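Local coordinates for uncharacterized protein (Bacteroides ovatus, PDB 4IRT) that is of uncharacterised function but, as a putative neuraminidase with a BNR-repeat beta-propeller fold, may act on sialic acid-containing glycans, at residues W374-H386 with I398-M410. Sequence-based numbering, arbitrary orientation.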
ATOM      1  N   TRP A 374       6.538   0.793 -12.525  1.00 10.47           N
ATOM      2  CA  TRP A 374       5.753  -0.212 -13.213  1.00 10.44           C
ATOM      3  C   TRP A 374       4.844   0.467 -14.268  1.00 11.25           C
ATOM      4  O   TRP A 374       4.793   0.024 -15.432  1.00 10.89           O
ATOM      5  CB  TRP A 374       4.957  -1.079 -12.224  1.00  9.83           C
ATOM      6  CG  TRP A 374       4.069  -2.012 -12.977  1.00 10.30           C
ATOM      7  CD1 TRP A 374       2.731  -1.864 -13.207  1.00 10.63           C
ATOM      8  CD2 TRP A 374       4.477  -3.159 -13.712  1.00 11.45           C
ATOM      9  NE1 TRP A 374       2.278  -2.876 -13.999  1.00 12.55           N
ATOM     10  CE2 TRP A 374       3.322  -3.700 -14.316  1.00 11.28           C
ATOM     11  CE3 TRP A 374       5.697  -3.829 -13.870  1.00 12.17           C
ATOM     12  CZ2 TRP A 374       3.354  -4.853 -15.083  1.00 12.75           C
ATOM     13  CZ3 TRP A 374       5.719  -4.972 -14.651  1.00 14.04           C
ATOM     14  CH2 TRP A 374       4.547  -5.476 -15.225  1.00 13.36           C
ATOM     15  N   LYS A 375       4.150   1.534 -13.876  1.00 11.55           N
ATOM     16  CA  LYS A 375       3.242   2.202 -14.784  1.00 13.34           C
ATOM     17  C   LYS A 375       3.934   2.784 -16.012  1.00 13.69           C
ATOM     18  O   LYS A 375       3.403   2.707 -17.120  1.00 14.36           O
ATOM     19  CB  LYS A 375       2.497   3.328 -14.077  1.00 14.52           C
ATOM     20  CG  LYS A 375       1.528   2.890 -12.989  1.00 15.58           C
ATOM     21  CD  LYS A 375       0.906   4.151 -12.412  1.00 17.32           C
ATOM     22  CE  LYS A 375       0.138   3.890 -11.153  1.00 18.64           C
ATOM     23  NZ  LYS A 375      -0.156   5.224 -10.550  1.00 22.52           N
ATOM     24  N   LYS A 376       5.099   3.391 -15.815  1.00 13.70           N
ATOM     25  CA  LYS A 376       5.768   4.140 -16.889  1.00 16.01           C
ATOM     26  C   LYS A 376       6.726   3.272 -17.670  1.00 14.91           C
ATOM     27  O   LYS A 376       6.885   3.480 -18.870  1.00 14.83           O
ATOM     28  CB  LYS A 376       6.537   5.337 -16.328  1.00 19.97           C
ATOM     29  CG  LYS A 376       5.715   6.320 -15.521  1.00 25.65           C
ATOM     30  CD  LYS A 376       4.859   7.208 -16.389  1.00 38.14           C
ATOM     31  CE  LYS A 376       4.087   8.189 -15.513  1.00 54.19           C
ATOM     32  NZ  LYS A 376       3.378   9.225 -16.311  1.00 62.08           N
ATOM     33  N   GLN A 377       7.377   2.313 -17.013  1.00 13.11           N
ATOM     34  CA  GLN A 377       8.440   1.540 -17.655  1.00 14.24           C
ATOM     35  C   GLN A 377       8.290   0.014 -17.641  1.00 13.90           C
ATOM     36  O   GLN A 377       9.114  -0.688 -18.203  1.00 14.52           O
ATOM     37  CB  GLN A 377       9.806   1.948 -17.084  1.00 15.46           C
ATOM     38  CG  GLN A 377      10.133   3.415 -17.286  1.00 16.82           C
ATOM     39  CD  GLN A 377      11.586   3.724 -16.981  1.00 18.25           C
ATOM     40  OE1 GLN A 377      12.461   2.906 -17.240  1.00 19.10           O
ATOM     41  NE2 GLN A 377      11.845   4.906 -16.433  1.00 20.59           N
ATOM     42  N   ARG A 378       7.201  -0.489 -17.059  1.00 14.05           N
ATOM     43  CA  ARG A 378       6.980  -1.918 -16.866  1.00 13.39           C
ATOM     44  C   ARG A 378       8.166  -2.652 -16.261  1.00 14.21           C
ATOM     45  O   ARG A 378       8.501  -3.756 -16.675  1.00 13.77           O
ATOM     46  CB  ARG A 378       6.523  -2.588 -18.184  1.00 14.30           C
ATOM     47  CG  ARG A 378       5.185  -2.057 -18.654  1.00 14.75           C
ATOM     48  CD  ARG A 378       4.071  -2.668 -17.833  1.00 14.61           C
ATOM     49  NE  ARG A 378       2.779  -2.295 -18.389  1.00 13.64           N
ATOM     50  CZ  ARG A 378       2.050  -1.268 -18.000  1.00 15.48           C
ATOM     51  NH1 ARG A 378       2.432  -0.493 -16.993  1.00 13.44           N
ATOM     52  NH2 ARG A 378       0.904  -1.030 -18.619  1.00 15.32           N
ATOM     53  N   LYS A 379       8.767  -2.037 -15.256  1.00 12.93           N
ATOM     54  CA  LYS A 379       9.787  -2.678 -14.412  1.00 13.21           C
ATOM     55  C   LYS A 379       9.235  -2.771 -13.007  1.00 11.88           C
ATOM     56  O   LYS A 379       8.527  -1.850 -12.560  1.00 11.96           O
ATOM     57  CB  LYS A 379      11.060  -1.858 -14.398  1.00 14.56           C
ATOM     58  CG  LYS A 379      11.806  -1.900 -15.721  1.00 16.31           C
ATOM     59  CD  LYS A 379      12.962  -0.918 -15.709  1.00 19.57           C
ATOM     60  CE  LYS A 379      13.872  -1.133 -16.901  1.00 23.74           C
ATOM     61  NZ  LYS A 379      15.137  -0.367 -16.755  1.00 28.68           N
ATOM     62  N   LEU A 380       9.513  -3.899 -12.343  1.00 11.19           N
ATOM     63  CA  LEU A 380       9.064  -4.143 -10.966  1.00 10.95           C
ATOM     64  C   LEU A 380      10.251  -4.093 -10.030  1.00 10.49           C
ATOM     65  O   LEU A 380      11.118  -5.006 -10.043  1.00 10.90           O
ATOM     66  CB  LEU A 380       8.377  -5.511 -10.835  1.00 11.39           C
ATOM     67  CG  LEU A 380       7.815  -5.927  -9.477  1.00 12.08           C
ATOM     68  CD1 LEU A 380       6.790  -4.890  -9.023  1.00 12.05           C
ATOM     69  CD2 LEU A 380       7.195  -7.317  -9.563  1.00 12.06           C
ATOM     70  N   HIS A 381      10.289  -3.041  -9.240  1.00 10.00           N
ATOM     71  CA  HIS A 381      11.317  -2.842  -8.228  1.00  9.81           C
ATOM     72  C   HIS A 381      10.631  -2.891  -6.889  1.00  9.73           C
ATOM     73  O   HIS A 381       9.603  -2.221  -6.681  1.00 10.56           O
ATOM     74  CB  HIS A 381      12.017  -1.505  -8.420  1.00  9.35           C
ATOM     75  CG  HIS A 381      12.953  -1.468  -9.593  1.00  9.01           C
ATOM     76  ND1 HIS A 381      13.869  -0.454  -9.763  1.00  8.87           N
ATOM     77  CD2 HIS A 381      13.112  -2.299 -10.660  1.00  9.20           C
ATOM     78  CE1 HIS A 381      14.554  -0.655 -10.880  1.00  8.95           C
ATOM     79  NE2 HIS A 381      14.111  -1.765 -11.449  1.00  9.08           N
ATOM     80  N   LEU A 382      11.186  -3.717  -6.015  1.00 10.24           N
ATOM     81  CA  LEU A 382      10.679  -3.922  -4.668  1.00 10.90           C
ATOM     82  C   LEU A 382      11.632  -3.368  -3.615  1.00 10.37           C
ATOM     83  O   LEU A 382      12.868  -3.528  -3.704  1.00 10.52           O
ATOM     84  CB  LEU A 382      10.478  -5.423  -4.422  1.00 12.64           C
ATOM     85  CG  LEU A 382       9.527  -6.191  -5.329  1.00 14.17           C
ATOM     86  CD1 LEU A 382       9.620  -7.695  -5.116  1.00 16.53           C
ATOM     87  CD2 LEU A 382       8.110  -5.723  -5.048  1.00 15.99           C
ATOM     88  N   PHE A 383      11.033  -2.785  -2.575  1.00 10.21           N
ATOM     89  CA  PHE A 383      11.707  -2.429  -1.329  1.00  9.04           C
ATOM     90  C   PHE A 383      11.869  -3.706  -0.505  1.00  9.50           C
ATOM     91  O   PHE A 383      10.885  -4.292  -0.044  1.00  9.11           O
ATOM     92  CB  PHE A 383      10.871  -1.391  -0.549  1.00  9.15           C
ATOM     93  CG  PHE A 383      11.560  -0.816   0.695  1.00  8.86           C
ATOM     94  CD1 PHE A 383      11.765  -1.600   1.839  1.00  9.41           C
ATOM     95  CD2 PHE A 383      11.999   0.502   0.728  1.00  8.87           C
ATOM     96  CE1 PHE A 383      12.403  -1.080   2.985  1.00  8.97           C
ATOM     97  CE2 PHE A 383      12.612   1.024   1.863  1.00  9.26           C
ATOM     98  CZ  PHE A 383      12.836   0.239   3.001  1.00  8.61           C
ATOM     99  N   VAL A 384      13.104  -4.132  -0.297  1.00  9.15           N
ATOM    100  CA  VAL A 384      13.382  -5.413   0.366  1.00  9.46           C
ATOM    101  C   VAL A 384      14.337  -5.182   1.546  1.00 10.23           C
ATOM    102  O   VAL A 384      15.404  -4.626   1.381  1.00 10.00           O
ATOM    103  CB  VAL A 384      13.981  -6.408  -0.631  1.00  9.35           C
ATOM    104  CG1 VAL A 384      14.437  -7.685   0.064  1.00  9.74           C
ATOM    105  CG2 VAL A 384      12.941  -6.753  -1.689  1.00  9.38           C
ATOM    106  N   GLN A 385      13.939  -5.660   2.720  1.00 10.30           N
ATOM    107  CA  GLN A 385      14.733  -5.552   3.945  1.00  9.95           C
ATOM    108  C   GLN A 385      14.212  -6.603   4.920  1.00 10.23           C
ATOM    109  O   GLN A 385      13.008  -6.738   5.101  1.00 10.75           O
ATOM    110  CB  GLN A 385      14.547  -4.184   4.597  1.00  9.94           C
ATOM    111  CG  GLN A 385      15.429  -3.989   5.791  1.00 10.44           C
ATOM    112  CD  GLN A 385      15.065  -2.827   6.653  1.00  9.96           C
ATOM    113  OE1 GLN A 385      13.982  -2.256   6.551  1.00 12.17           O
ATOM    114  NE2 GLN A 385      15.985  -2.463   7.531  1.00  9.73           N
ATOM    115  N   HIS A 386      15.132  -7.344   5.519  1.00 10.32           N
ATOM    116  CA  HIS A 386      14.786  -8.247   6.623  1.00 10.53           C
ATOM    117  C   HIS A 386      14.391  -7.412   7.847  1.00 10.59           C
ATOM    118  O   HIS A 386      15.170  -6.578   8.289  1.00 10.32           O
ATOM    119  CB  HIS A 386      16.013  -9.070   6.977  1.00 11.27           C
ATOM    120  CG  HIS A 386      15.794  -9.992   8.129  1.00 11.43           C
ATOM    121  ND1 HIS A 386      15.575 -11.340   7.966  1.00 11.93           N
ATOM    122  CD2 HIS A 386      15.736  -9.753   9.457  1.00 12.02           C
ATOM    123  CE1 HIS A 386      15.417 -11.900   9.160  1.00 13.57           C
ATOM    124  NE2 HIS A 386      15.528 -10.958  10.082  1.00 12.95           N
ATOM    125  N   ILE A 398      18.004  -6.287  17.428  1.00 17.44           N
ATOM    126  CA  ILE A 398      18.907  -6.789  16.400  1.00 17.02           C
ATOM    127  C   ILE A 398      19.549  -5.639  15.621  1.00 15.60           C
ATOM    128  O   ILE A 398      19.043  -4.505  15.558  1.00 15.20           O
ATOM    129  CB  ILE A 398      18.215  -7.789  15.451  1.00 16.05           C
ATOM    130  CG1 ILE A 398      17.078  -7.110  14.667  1.00 15.65           C
ATOM    131  CG2 ILE A 398      17.693  -8.980  16.255  1.00 18.15           C
ATOM    132  CD1 ILE A 398      16.671  -7.911  13.443  1.00 17.12           C
ATOM    133  N   GLU A 399      20.667  -5.956  14.995  1.00 14.12           N
ATOM    134  CA  GLU A 399      21.380  -5.004  14.173  1.00 14.07           C
ATOM    135  C   GLU A 399      20.556  -4.596  12.982  1.00 12.73           C
ATOM    136  O   GLU A 399      19.771  -5.388  12.459  1.00 12.72           O
ATOM    137  CB  GLU A 399      22.678  -5.589  13.677  1.00 15.57           C
ATOM    138  CG  GLU A 399      23.711  -5.773  14.752  1.00 17.20           C
ATOM    139  CD  GLU A 399      25.050  -5.993  14.114  1.00 20.05           C
ATOM    140  OE1 GLU A 399      25.303  -7.132  13.715  1.00 18.10           O
ATOM    141  OE2 GLU A 399      25.799  -4.992  13.948  1.00 25.55           O
ATOM    142  N   PRO A 400      20.713  -3.338  12.545  1.00 12.30           N
ATOM    143  CA  PRO A 400      19.979  -2.925  11.380  1.00 11.83           C
ATOM    144  C   PRO A 400      20.432  -3.772  10.160  1.00 11.70           C
ATOM    145  O   PRO A 400      21.631  -4.036   9.999  1.00 11.91           O
ATOM    146  CB  PRO A 400      20.345  -1.431  11.243  1.00 11.77           C
ATOM    147  CG  PRO A 400      21.706  -1.335  11.872  1.00 12.71           C
ATOM    148  CD  PRO A 400      21.644  -2.297  13.030  1.00 12.40           C
ATOM    149  N   GLN A 401      19.466  -4.218   9.366  1.00 11.36           N
ATOM    150  CA  GLN A 401      19.697  -5.048   8.182  1.00 11.33           C
ATOM    151  C   GLN A 401      19.672  -4.200   6.896  1.00 10.64           C
ATOM    152  O   GLN A 401      19.007  -3.130   6.804  1.00 10.73           O
ATOM    153  CB  GLN A 401      18.659  -6.200   8.104  1.00 10.88           C
ATOM    154  CG  GLN A 401      18.597  -7.078   9.362  1.00 10.79           C
ATOM    155  CD  GLN A 401      19.901  -7.831   9.637  1.00 11.87           C
ATOM    156  OE1 GLN A 401      20.596  -7.627  10.685  1.00 12.54           O
ATOM    157  NE2 GLN A 401      20.286  -8.639   8.694  1.00 10.63           N
HETATM  158  N   MSE A 402      20.392  -4.673   5.892  1.00 10.95           N
HETATM  159  CA  MSE A 402      20.518  -3.925   4.630  1.00 10.94           C
HETATM  160  C   MSE A 402      19.193  -3.792   3.952  1.00 10.81           C
HETATM  161  O   MSE A 402      18.446  -4.751   3.864  1.00 11.03           O
HETATM  162  CB  MSE A 402      21.484  -4.697   3.741  1.00 11.72           C
HETATM  163  CG  MSE A 402      21.699  -4.092   2.373  1.00 11.18           C
HETATM  164 SE   MSE A 402      22.508  -2.340   2.449  0.75 11.79          SE
HETATM  165  CE  MSE A 402      24.267  -2.921   3.086  1.00 12.42           C
ATOM    166  N   ILE A 403      18.904  -2.582   3.473  1.00 10.60           N
ATOM    167  CA  ILE A 403      17.767  -2.320   2.577  1.00 10.53           C
ATOM    168  C   ILE A 403      18.283  -2.429   1.145  1.00 10.39           C
ATOM    169  O   ILE A 403      19.387  -1.935   0.806  1.00 10.19           O
ATOM    170  CB  ILE A 403      17.162  -0.940   2.811  1.00 10.05           C
ATOM    171  CG1 ILE A 403      16.510  -0.885   4.206  1.00 10.40           C
ATOM    172  CG2 ILE A 403      16.133  -0.605   1.757  1.00 10.72           C
ATOM    173  CD1 ILE A 403      16.323   0.539   4.703  1.00 10.07           C
ATOM    174  N   TYR A 404      17.519  -3.138   0.331  1.00 10.29           N
ATOM    175  CA  TYR A 404      17.809  -3.261  -1.107  1.00 10.66           C
ATOM    176  C   TYR A 404      16.661  -2.782  -1.950  1.00 10.88           C
ATOM    177  O   TYR A 404      15.488  -2.836  -1.521  1.00 10.84           O
ATOM    178  CB  TYR A 404      17.984  -4.720  -1.482  1.00 10.22           C
ATOM    179  CG  TYR A 404      18.999  -5.488  -0.675  1.00 10.89           C
ATOM    180  CD1 TYR A 404      18.639  -6.129   0.499  1.00 11.25           C
ATOM    181  CD2 TYR A 404      20.311  -5.605  -1.112  1.00 11.69           C
ATOM    182  CE1 TYR A 404      19.581  -6.847   1.237  1.00 11.99           C
ATOM    183  CE2 TYR A 404      21.257  -6.327  -0.401  1.00 12.90           C
ATOM    184  CZ  TYR A 404      20.878  -6.954   0.770  1.00 13.51           C
ATOM    185  OH  TYR A 404      21.816  -7.650   1.483  1.00 16.37           O
ATOM    186  N   VAL A 405      16.961  -2.385  -3.183  1.00 10.06           N
ATOM    187  CA  VAL A 405      15.932  -2.418  -4.201  1.00  9.98           C
ATOM    188  C   VAL A 405      16.142  -3.705  -4.998  1.00 10.61           C
ATOM    189  O   VAL A 405      17.226  -3.936  -5.572  1.00 10.51           O
ATOM    190  CB  VAL A 405      15.970  -1.169  -5.101  1.00 10.29           C
ATOM    191  CG1 VAL A 405      14.983  -1.320  -6.247  1.00 10.36           C
ATOM    192  CG2 VAL A 405      15.685   0.072  -4.283  1.00 10.10           C
ATOM    193  N   LEU A 406      15.122  -4.545  -5.008  1.00 10.24           N
ATOM    194  CA  LEU A 406      15.163  -5.757  -5.775  1.00 11.84           C
ATOM    195  C   LEU A 406      14.569  -5.469  -7.146  1.00 11.21           C
ATOM    196  O   LEU A 406      13.357  -5.145  -7.289  1.00 11.63           O
ATOM    197  CB  LEU A 406      14.421  -6.871  -5.036  1.00 12.36           C
ATOM    198  CG  LEU A 406      14.658  -8.310  -5.523  1.00 15.99           C
ATOM    199  CD1 LEU A 406      14.069  -9.304  -4.534  1.00 16.53           C
ATOM    200  CD2 LEU A 406      14.030  -8.540  -6.883  1.00 16.79           C
ATOM    201  N   GLU A 407      15.435  -5.554  -8.148  1.00 12.18           N
ATOM    202  CA  GLU A 407      15.065  -5.301  -9.535  1.00 12.65           C
ATOM    203  C   GLU A 407      14.681  -6.650 -10.133  1.00 13.40           C
ATOM    204  O   GLU A 407      15.528  -7.503 -10.383  1.00 13.93           O
ATOM    205  CB  GLU A 407      16.245  -4.674 -10.281  1.00 13.53           C
ATOM    206  CG  GLU A 407      16.762  -3.392  -9.640  1.00 13.39           C
ATOM    207  CD  GLU A 407      17.870  -2.699 -10.433  1.00 16.51           C
ATOM    208  OE1 GLU A 407      18.694  -3.397 -11.082  1.00 15.33           O
ATOM    209  OE2 GLU A 407      17.913  -1.452 -10.402  1.00 15.72           O
ATOM    210  N   THR A 408      13.397  -6.851 -10.337  1.00 14.35           N
ATOM    211  CA  THR A 408      12.898  -8.181 -10.638  0.50 16.88           C
ATOM    212  C   THR A 408      13.074  -8.493 -12.112  1.00 20.16           C
ATOM    213  O   THR A 408      12.741  -7.672 -12.976  1.00 21.29           O
ATOM    214  CB  THR A 408      11.406  -8.325 -10.323  0.50 17.40           C
ATOM    215  OG1 THR A 408      10.666  -7.507 -11.229  0.50 20.30           O
ATOM    216  CG2 THR A 408      11.101  -7.935  -8.887  0.50 16.68           C
ATOM    217  N   ASN A 409      13.610  -9.678 -12.391  1.00 23.18           N
ATOM    218  CA  ASN A 409      13.647 -10.212 -13.734  1.00 33.63           C
ATOM    219  C   ASN A 409      12.315 -10.950 -13.974  1.00 38.83           C
ATOM    220  O   ASN A 409      11.968 -11.883 -13.222  1.00 37.49           O
ATOM    221  CB  ASN A 409      14.829 -11.174 -13.864  1.00 46.39           C
ATOM    222  CG  ASN A 409      15.021 -11.693 -15.273  1.00 54.15           C
ATOM    223  OD1 ASN A 409      14.204 -11.459 -16.169  1.00 51.63           O
ATOM    224  ND2 ASN A 409      16.114 -12.421 -15.474  1.00 69.31           N
HETATM  225  N   MSE A 410      11.567 -10.516 -14.989  1.00 34.45           N
HETATM  226  CA  MSE A 410      10.282 -11.152 -15.347  1.00 40.24           C
HETATM  227  C   MSE A 410      10.308 -11.686 -16.761  1.00 46.16           C
HETATM  228  O   MSE A 410      11.287 -12.309 -17.194  1.00 52.55           O
HETATM  229  CB  MSE A 410       9.169 -10.117 -15.188  1.00 36.32           C
HETATM  230  CG  MSE A 410       8.967  -9.695 -13.723  1.00 31.00           C
HETATM  231 SE   MSE A 410       7.736  -8.181 -13.843  0.75 38.20          SE
HETATM  232  CE  MSE A 410       8.992  -6.908 -14.662  1.00 32.77           C
TER
HETATM  233  O   HOH W   1      11.665  -5.273 -13.589  1.00 22.59           O
HETATM  234  O   HOH W   2      17.867  -7.267   4.737  1.00  9.62           O
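Gln401 meets Gln385 at one end of the antiparallel pair of strands 381-385 and 401-407 in a propeller blade; N-terminal strand 5-12 lies on the far side of 401-407, consistent with the closure between chain ends seen in beta-propellers. Gln401 O takes a bond of 3.2 Å from Gln385 NE2, which approaches tilted from the carbonyl plane. Gln385 reaches it with an extended chain, its amide CD lying against Ile403 CG1 at 3.4 Å. With an alanine here, Gln401 O would probably lose this donor and Ile403 CG1 the amide that lies against it. A water bridges Met402 O and His386 N. Ile403 also sends CG2 over one face of the Phe383 ring, a CH-pi contact 4.0 Å from the centroid. Tyr404 and Val384 form a hydrogen-bonded pair, as do Leu406 and Leu382; between them, Val405 sets CG1 against His381 CB. On the other face of the sheet, Leu406 CB packs 3.7 Å from Val384 CG2. Glu407 lies alongside His381, its CG over the imidazole face, while its carboxylate is salt-bridged to Arg51 and His381 ND1 bonds to Gln35. In the conformer modelled here, Thr408 OG1 lies between its backbone N and carbonyl carbon (chi1 67°), which brings it onto an in-plane lone pair of Leu380 O at 2.8 Å; Thr408 N reaches that oxygen nearly in line with the C=O bond. Beyond it, selenomethionine Met410 lays CE at the edge of the Trp374 ring, 3.8 Å from CZ3.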